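Local atomic coordinates of putative NAD-dependent epimerase/dehydratase (Bacillus halodurans, PDB entry 3E8X), a protein that binds NADP and is a putative NAD-dependent epimerase or dehydratase, probably of the atypical short-chain dehydrogenase/reductase type, its substrate still unknown. Residues K32-H46 with R197-D209. Sequence-based numbering, arbitrary orientation. Where two conformers were deposited one is given.
Sequences KVARYLLSELKNKGH and RHDVAKVIAELVD. With NAP (NADP nicotinamide-adenine-dinucleotide phosphate), chain B.
Salt bridges E40–K202 and K44–E206 tie together two helices, 32-43 and 197-207, that lie side by side on one face of a Rossmann-fold sheet, a worked example of helix pairing over a dinucleotide site. K44 NZ meets E206 OE1 at 2.8 Å from above the carboxylate plane, while K202 NZ reaches E40 OE2 on its syn side, tilted out of the carboxylate plane, at 3.0 Å. A water donates to E40 OE2 and to H198 O and also hydrogen-bonds H198 ND1, helping to hold that imidazole in its orientation. At the cofactor end the N-terminus of helix 32-43 meets the diphosphate, V33 N giving a hydrogen bond to O2N of NADP, while R197, at the start of helix 197-207, sends its side chain there, NE making a nearly straight bond to O1N at 2.6 Å. The aliphatic K32 CD lies over one face of the R197 guanidinium, toward its rim.

Next comes a face-to-face stack, with the Y36 and H198 rings 3.6 Å apart at their centroids and planes inclined by 12°. A serine in place of Y36 would probably leave the H198 imidazole without its stacking partner and freer to turn. Deeper in, the helices cross at -47° with axes 8.1 Å apart, a closeness the small A201 and A205 permit. V33 fits as a knob among R197, V200, A201 and I204. L37, its CG anti to the backbone N (chi1 -172°), sends CD1 to 3.6 Å from I204 CG2.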
loop_
_atom_site.group_PDB
_atom_site.type_symbol
_atom_site.label_atom_id
_atom_site.label_comp_id
_atom_site.label_asym_id
_atom_site.label_seq_id
_atom_site.Cartn_x
_atom_site.Cartn_y
_atom_site.Cartn_z
ATOM N N LYS A 32 -15.420 12.622 -12.638
ATOM C CA LYS A 32 -15.611 14.010 -13.039
ATOM C C LYS A 32 -14.448 14.490 -13.907
ATOM O O LYS A 32 -14.679 14.970 -15.018
ATOM C CB LYS A 32 -15.790 14.908 -11.808
ATOM C CG LYS A 32 -17.021 14.589 -10.966
ATOM C CD LYS A 32 -16.883 15.060 -9.488
ATOM C CE LYS A 32 -17.690 14.218 -8.528
ATOM N NZ LYS A 32 -16.857 13.871 -7.343
ATOM N N VAL A 33 -13.207 14.297 -13.453
ATOM C CA VAL A 33 -12.039 14.545 -14.299
ATOM C C VAL A 33 -12.053 13.723 -15.603
ATOM O O VAL A 33 -11.886 14.280 -16.691
ATOM C CB VAL A 33 -10.708 14.329 -13.554
ATOM C CG1 VAL A 33 -9.488 14.497 -14.518
ATOM C CG2 VAL A 33 -10.577 15.301 -12.391
ATOM N N ALA A 34 -12.300 12.425 -15.487
ATOM C CA ALA A 34 -12.278 11.500 -16.618
ATOM C C ALA A 34 -13.243 11.857 -17.704
ATOM O O ALA A 34 -12.934 11.739 -18.909
ATOM C CB ALA A 34 -12.538 10.094 -16.159
ATOM N N ARG A 35 -14.433 12.281 -17.298
ATOM C CA ARG A 35 -15.406 12.704 -18.248
ATOM C C ARG A 35 -14.907 13.853 -19.118
ATOM O O ARG A 35 -15.033 13.763 -20.348
ATOM C CB ARG A 35 -16.686 13.122 -17.545
ATOM C CG ARG A 35 -17.550 11.931 -17.164
ATOM C CD ARG A 35 -18.803 12.428 -16.492
ATOM N NE ARG A 35 -19.722 11.337 -16.200
ATOM C CZ ARG A 35 -20.960 11.533 -15.767
ATOM N NH1 ARG A 35 -21.413 12.785 -15.566
ATOM N NH2 ARG A 35 -21.768 10.491 -15.552
ATOM N N TYR A 36 -14.414 14.941 -18.497
ATOM C CA TYR A 36 -13.741 15.996 -19.265
ATOM C C TYR A 36 -12.578 15.485 -20.110
ATOM O O TYR A 36 -12.417 15.892 -21.286
ATOM C CB TYR A 36 -13.300 17.156 -18.376
ATOM C CG TYR A 36 -14.410 17.755 -17.576
ATOM C CD1 TYR A 36 -15.717 17.794 -18.091
ATOM C CD2 TYR A 36 -14.175 18.290 -16.318
ATOM C CE1 TYR A 36 -16.781 18.308 -17.356
ATOM C CE2 TYR A 36 -15.210 18.845 -15.585
ATOM C CZ TYR A 36 -16.523 18.862 -16.121
ATOM O OH TYR A 36 -17.600 19.393 -15.428
ATOM N N LEU A 37 -11.752 14.621 -19.512
ATOM C CA LEU A 37 -10.656 13.994 -20.233
ATOM C C LEU A 37 -11.066 13.271 -21.537
ATOM O O LEU A 37 -10.335 13.330 -22.519
ATOM C CB LEU A 37 -9.901 13.019 -19.318
ATOM C CG LEU A 37 -8.601 12.394 -19.834
ATOM C CD1 LEU A 37 -7.574 13.471 -20.307
ATOM C CD2 LEU A 37 -8.042 11.423 -18.802
ATOM N N LEU A 38 -12.227 12.624 -21.581
ATOM C CA LEU A 38 -12.648 11.973 -22.830
ATOM C C LEU A 38 -12.701 12.974 -23.992
ATOM O O LEU A 38 -12.206 12.726 -25.089
ATOM C CB LEU A 38 -14.018 11.283 -22.667
ATOM C CG LEU A 38 -14.072 10.122 -21.641
ATOM C CD1 LEU A 38 -15.470 9.677 -21.340
ATOM C CD2 LEU A 38 -13.158 8.929 -22.081
ATOM N N SER A 39 -13.296 14.123 -23.726
ATOM C CA SER A 39 -13.390 15.181 -24.705
ATOM C C SER A 39 -12.033 15.799 -25.059
ATOM O O SER A 39 -11.734 16.038 -26.205
ATOM C CB SER A 39 -14.360 16.258 -24.192
ATOM O OG SER A 39 -14.455 17.321 -25.114
ATOM N N GLU A 40 -11.199 16.026 -24.060
ATOM C CA GLU A 40 -9.884 16.599 -24.321
ATOM C C GLU A 40 -9.036 15.688 -25.193
ATOM O O GLU A 40 -8.389 16.168 -26.103
ATOM C CB GLU A 40 -9.198 16.928 -23.024
ATOM C CG GLU A 40 -9.941 17.988 -22.193
ATOM C CD GLU A 40 -10.051 19.349 -22.872
ATOM O OE1 GLU A 40 -9.298 19.674 -23.827
ATOM O OE2 GLU A 40 -10.899 20.126 -22.407
ATOM N N LEU A 41 -9.088 14.374 -24.951
ATOM C CA LEU A 41 -8.320 13.404 -25.711
ATOM C C LEU A 41 -8.834 13.326 -27.156
ATOM O O LEU A 41 -8.065 13.324 -28.117
ATOM C CB LEU A 41 -8.368 12.027 -25.015
ATOM C CG LEU A 41 -7.618 11.806 -23.699
ATOM C CD1 LEU A 41 -8.052 10.458 -23.124
ATOM C CD2 LEU A 41 -6.097 11.895 -23.868
ATOM N N LYS A 42 -10.144 13.284 -27.304
ATOM C CA LYS A 42 -10.753 13.260 -28.608
ATOM C C LYS A 42 -10.297 14.465 -29.450
ATOM O O LYS A 42 -9.920 14.341 -30.631
ATOM C CB LYS A 42 -12.273 13.278 -28.449
ATOM C CG LYS A 42 -12.965 13.582 -29.718
ATOM C CD LYS A 42 -14.447 13.423 -29.641
ATOM C CE LYS A 42 -15.026 13.591 -31.031
ATOM N NZ LYS A 42 -16.455 13.303 -31.046
ATOM N N ASN A 43 -10.303 15.638 -28.833
ATOM C CA ASN A 43 -10.030 16.823 -29.618
ATOM C C ASN A 43 -8.524 17.028 -29.859
ATOM O O ASN A 43 -8.138 17.851 -30.669
ATOM C CB ASN A 43 -10.798 18.042 -29.075
ATOM C CG ASN A 43 -12.324 17.921 -29.319
ATOM O OD1 ASN A 43 -12.809 18.034 -30.444
ATOM N ND2 ASN A 43 -13.065 17.648 -28.253
ATOM N N LYS A 44 -7.698 16.207 -29.214
ATOM C CA LYS A 44 -6.270 16.106 -29.508
ATOM C C LYS A 44 -5.982 15.048 -30.596
ATOM O O LYS A 44 -4.837 14.857 -30.979
ATOM C CB LYS A 44 -5.521 15.709 -28.237
ATOM C CG LYS A 44 -5.283 16.817 -27.271
ATOM C CD LYS A 44 -4.330 17.766 -27.838
ATOM C CE LYS A 44 -3.801 18.721 -26.827
ATOM N NZ LYS A 44 -2.729 19.516 -27.536
ATOM N N GLY A 45 -7.010 14.363 -31.088
ATOM C CA GLY A 45 -6.848 13.322 -32.119
ATOM C C GLY A 45 -6.666 11.898 -31.622
ATOM O O GLY A 45 -6.377 10.995 -32.410
ATOM N N HIS A 46 -6.839 11.690 -30.312
ATOM C CA HIS A 46 -6.719 10.375 -29.707
ATOM C C HIS A 46 -8.057 9.669 -29.720
ATOM O O HIS A 46 -9.075 10.257 -30.029
ATOM C CB HIS A 46 -6.131 10.465 -28.277
ATOM C CG HIS A 46 -4.837 11.203 -28.240
ATOM N ND1 HIS A 46 -3.778 10.872 -29.058
ATOM C CD2 HIS A 46 -4.441 12.289 -27.533
ATOM C CE1 HIS A 46 -2.776 11.708 -28.836
ATOM N NE2 HIS A 46 -3.151 12.572 -27.907
ATOM N N ARG A 197 -11.220 20.738 -12.266
ATOM C CA ARG A 197 -11.175 19.426 -12.890
ATOM C C ARG A 197 -11.017 19.489 -14.434
ATOM O O ARG A 197 -10.409 18.585 -15.040
ATOM C CB ARG A 197 -12.414 18.635 -12.489
ATOM C CG ARG A 197 -12.432 18.205 -11.046
ATOM C CD ARG A 197 -13.663 17.338 -10.733
ATOM N NE ARG A 197 -13.565 16.707 -9.422
ATOM C CZ ARG A 197 -13.845 17.314 -8.283
ATOM N NH1 ARG A 197 -14.308 18.552 -8.262
ATOM N NH2 ARG A 197 -13.695 16.661 -7.152
ATOM N N HIS A 198 -11.601 20.515 -15.057
ATOM C CA HIS A 198 -11.462 20.755 -16.497
ATOM C C HIS A 198 -9.977 20.893 -16.861
ATOM O O HIS A 198 -9.510 20.309 -17.815
ATOM C CB HIS A 198 -12.156 22.039 -16.951
ATOM C CG HIS A 198 -13.614 21.906 -17.214
ATOM N ND1 HIS A 198 -14.112 21.203 -18.291
ATOM C CD2 HIS A 198 -14.692 22.425 -16.561
ATOM C CE1 HIS A 198 -15.437 21.266 -18.270
ATOM N NE2 HIS A 198 -15.816 22.018 -17.246
ATOM N N ASP A 199 -9.262 21.675 -16.071
ATOM C CA ASP A 199 -7.896 22.003 -16.339
ATOM C C ASP A 199 -6.969 20.827 -16.090
ATOM O O ASP A 199 -6.016 20.657 -16.832
ATOM C CB ASP A 199 -7.470 23.263 -15.565
ATOM C CG ASP A 199 -8.087 24.549 -16.112
ATOM O OD1 ASP A 199 -8.127 24.705 -17.367
ATOM O OD2 ASP A 199 -8.491 25.423 -15.266
ATOM N N VAL A 200 -7.252 19.991 -15.083
ATOM C CA VAL A 200 -6.527 18.738 -14.867
ATOM C C VAL A 200 -6.661 17.883 -16.114
ATOM O O VAL A 200 -5.677 17.328 -16.579
ATOM C CB VAL A 200 -7.054 17.934 -13.618
ATOM C CG1 VAL A 200 -6.341 16.557 -13.464
ATOM C CG2 VAL A 200 -6.923 18.777 -12.368
ATOM N N ALA A 201 -7.889 17.766 -16.638
ATOM C CA ALA A 201 -8.119 16.960 -17.817
ATOM C C ALA A 201 -7.274 17.492 -19.003
ATOM O O ALA A 201 -6.712 16.708 -19.763
ATOM C CB ALA A 201 -9.623 16.864 -18.161
ATOM N N LYS A 202 -7.252 18.818 -19.164
ATOM C CA LYS A 202 -6.485 19.497 -20.204
ATOM C C LYS A 202 -4.983 19.215 -20.088
ATOM O O LYS A 202 -4.310 18.969 -21.084
ATOM C CB LYS A 202 -6.747 21.015 -20.156
ATOM C CG LYS A 202 -7.988 21.456 -20.866
ATOM C CD LYS A 202 -8.246 22.950 -20.670
ATOM C CE LYS A 202 -9.685 23.354 -20.974
ATOM N NZ LYS A 202 -10.085 23.006 -22.355
ATOM N N VAL A 203 -4.458 19.276 -18.876
ATOM C CA VAL A 203 -3.081 18.940 -18.612
ATOM C C VAL A 203 -2.738 17.495 -19.031
ATOM O O VAL A 203 -1.781 17.270 -19.738
ATOM C CB VAL A 203 -2.717 19.147 -17.127
ATOM C CG1 VAL A 203 -1.305 18.602 -16.842
ATOM C CG2 VAL A 203 -2.825 20.640 -16.747
ATOM N N ILE A 204 -3.566 16.542 -18.641
ATOM C CA ILE A 204 -3.331 15.138 -18.964
ATOM C C ILE A 204 -3.320 14.938 -20.455
ATOM O O ILE A 204 -2.409 14.329 -20.979
ATOM C CB ILE A 204 -4.406 14.198 -18.323
ATOM C CG1 ILE A 204 -4.294 14.264 -16.794
ATOM C CG2 ILE A 204 -4.300 12.720 -18.881
ATOM C CD1 ILE A 204 -5.532 13.766 -15.986
ATOM N N ALA A 205 -4.379 15.391 -21.128
ATOM C CA ALA A 205 -4.499 15.273 -22.595
ATOM C C ALA A 205 -3.308 15.946 -23.324
ATOM O O ALA A 205 -2.813 15.456 -24.338
ATOM C CB ALA A 205 -5.846 15.848 -23.080
ATOM N N GLU A 206 -2.810 17.041 -22.773
ATOM C CA GLU A 206 -1.726 17.770 -23.416
ATOM C C GLU A 206 -0.450 16.924 -23.441
ATOM O O GLU A 206 0.317 16.985 -24.408
ATOM C CB GLU A 206 -1.464 19.103 -22.694
ATOM C CG GLU A 206 -0.491 20.026 -23.407
ATOM C CD GLU A 206 -1.010 20.570 -24.741
ATOM O OE1 GLU A 206 -2.229 20.514 -25.021
ATOM O OE2 GLU A 206 -0.191 21.106 -25.489
ATOM N N LEU A 207 -0.235 16.134 -22.384
ATOM C CA LEU A 207 1.060 15.452 -22.204
ATOM C C LEU A 207 1.078 13.952 -22.557
ATOM O O LEU A 207 2.133 13.357 -22.627
ATOM C CB LEU A 207 1.615 15.738 -20.778
ATOM C CG LEU A 207 0.881 15.334 -19.477
ATOM C CD1 LEU A 207 0.837 13.832 -19.328
ATOM C CD2 LEU A 207 1.656 15.958 -18.317
ATOM N N VAL A 208 -0.064 13.376 -22.906
ATOM C CA VAL A 208 -0.131 11.956 -23.120
ATOM C C VAL A 208 0.833 11.458 -24.226
ATOM O O VAL A 208 1.449 10.381 -24.102
ATOM C CB VAL A 208 -1.607 11.454 -23.265
ATOM C CG1 VAL A 208 -2.177 11.900 -24.599
ATOM C CG2 VAL A 208 -1.668 9.922 -23.090
ATOM N N ASP A 209 1.025 12.247 -25.269
ATOM C CA ASP A 209 1.890 11.850 -26.344
ATOM C C ASP A 209 3.203 12.597 -26.323
ATOM O O ASP A 209 3.909 12.549 -27.307
ATOM C CB ASP A 209 1.231 12.047 -27.714
ATOM C CG ASP A 209 0.764 13.475 -27.953
ATOM O OD1 ASP A 209 0.931 14.366 -27.086
ATOM O OD2 ASP A 209 0.163 13.669 -29.000
HETATM P PA NAP B . -14.553 10.828 -9.177
HETATM O O1A NAP B . -14.874 10.187 -7.823
HETATM O O2A NAP B . -15.559 11.754 -9.827
HETATM O O5B NAP B . -14.111 9.614 -10.153
HETATM C C5B NAP B . -13.841 8.277 -9.695
HETATM C C4B NAP B . -14.325 7.200 -10.665
HETATM O O4B NAP B . -13.776 5.951 -10.208
HETATM C C3B NAP B . -15.860 7.007 -10.743
HETATM O O3B NAP B . -16.408 7.175 -12.063
HETATM C C2B NAP B . -16.088 5.567 -10.312
HETATM O O2B NAP B . -17.134 4.842 -11.003
HETATM C C1B NAP B . -14.710 4.949 -10.598
HETATM N N9A NAP B . -14.580 3.655 -9.882
HETATM C C8A NAP B . -14.821 3.430 -8.580
HETATM N N7A NAP B . -14.639 2.120 -8.326
HETATM C C5A NAP B . -14.278 1.531 -9.484
HETATM C C6A NAP B . -13.960 0.219 -9.850
HETATM N N6A NAP B . -13.974 -0.765 -8.927
HETATM N N1A NAP B . -13.659 -0.084 -11.134
HETATM C C2A NAP B . -13.650 0.882 -12.054
HETATM N N3A NAP B . -13.952 2.159 -11.741
HETATM C C4A NAP B . -14.263 2.506 -10.463
HETATM O O3 NAP B . -13.160 11.665 -8.983
HETATM P PN NAP B . -12.647 12.983 -9.800
HETATM O O1N NAP B . -13.196 14.178 -9.070
HETATM O O2N NAP B . -12.828 12.667 -11.268
HETATM O O5D NAP B . -11.088 13.101 -9.436
HETATM C C5D NAP B . -10.123 12.264 -10.061
HETATM C C4D NAP B . -9.114 11.858 -9.002
HETATM O O4D NAP B . -8.413 12.989 -8.484
HETATM C C3D NAP B . -9.791 11.202 -7.807
HETATM O O3D NAP B . -9.980 9.807 -8.088
HETATM C C2D NAP B . -8.888 11.566 -6.625
HETATM O O2D NAP B . -8.095 10.486 -6.181
HETATM C C1D NAP B . -7.960 12.686 -7.152
HETATM N N1N NAP B . -7.888 13.929 -6.324
HETATM C C2N NAP B . -8.986 14.510 -5.782
HETATM C C3N NAP B . -8.865 15.693 -5.022
HETATM C C7N NAP B . -10.060 16.404 -4.428
HETATM O O7N NAP B . -9.933 17.591 -4.074
HETATM N N7N NAP B . -11.232 15.749 -4.359
HETATM C C4N NAP B . -7.602 16.260 -4.835
HETATM C C5N NAP B . -6.498 15.649 -5.405
HETATM C C6N NAP B . -6.677 14.491 -6.144
HETATM P P2B NAP B . -18.739 5.134 -10.862
HETATM O O1X NAP B . -19.062 6.193 -11.882
HETATM O O2X NAP B . -19.383 3.793 -11.203
HETATM O O3X NAP B . -18.889 5.630 -9.439
HETATM O O HOH W 1 -11.763 20.334 -19.478
HETATM O O HOH W 2 0.160 17.775 -26.870
HETATM O O HOH W 3 -1.857 14.789 -26.763
#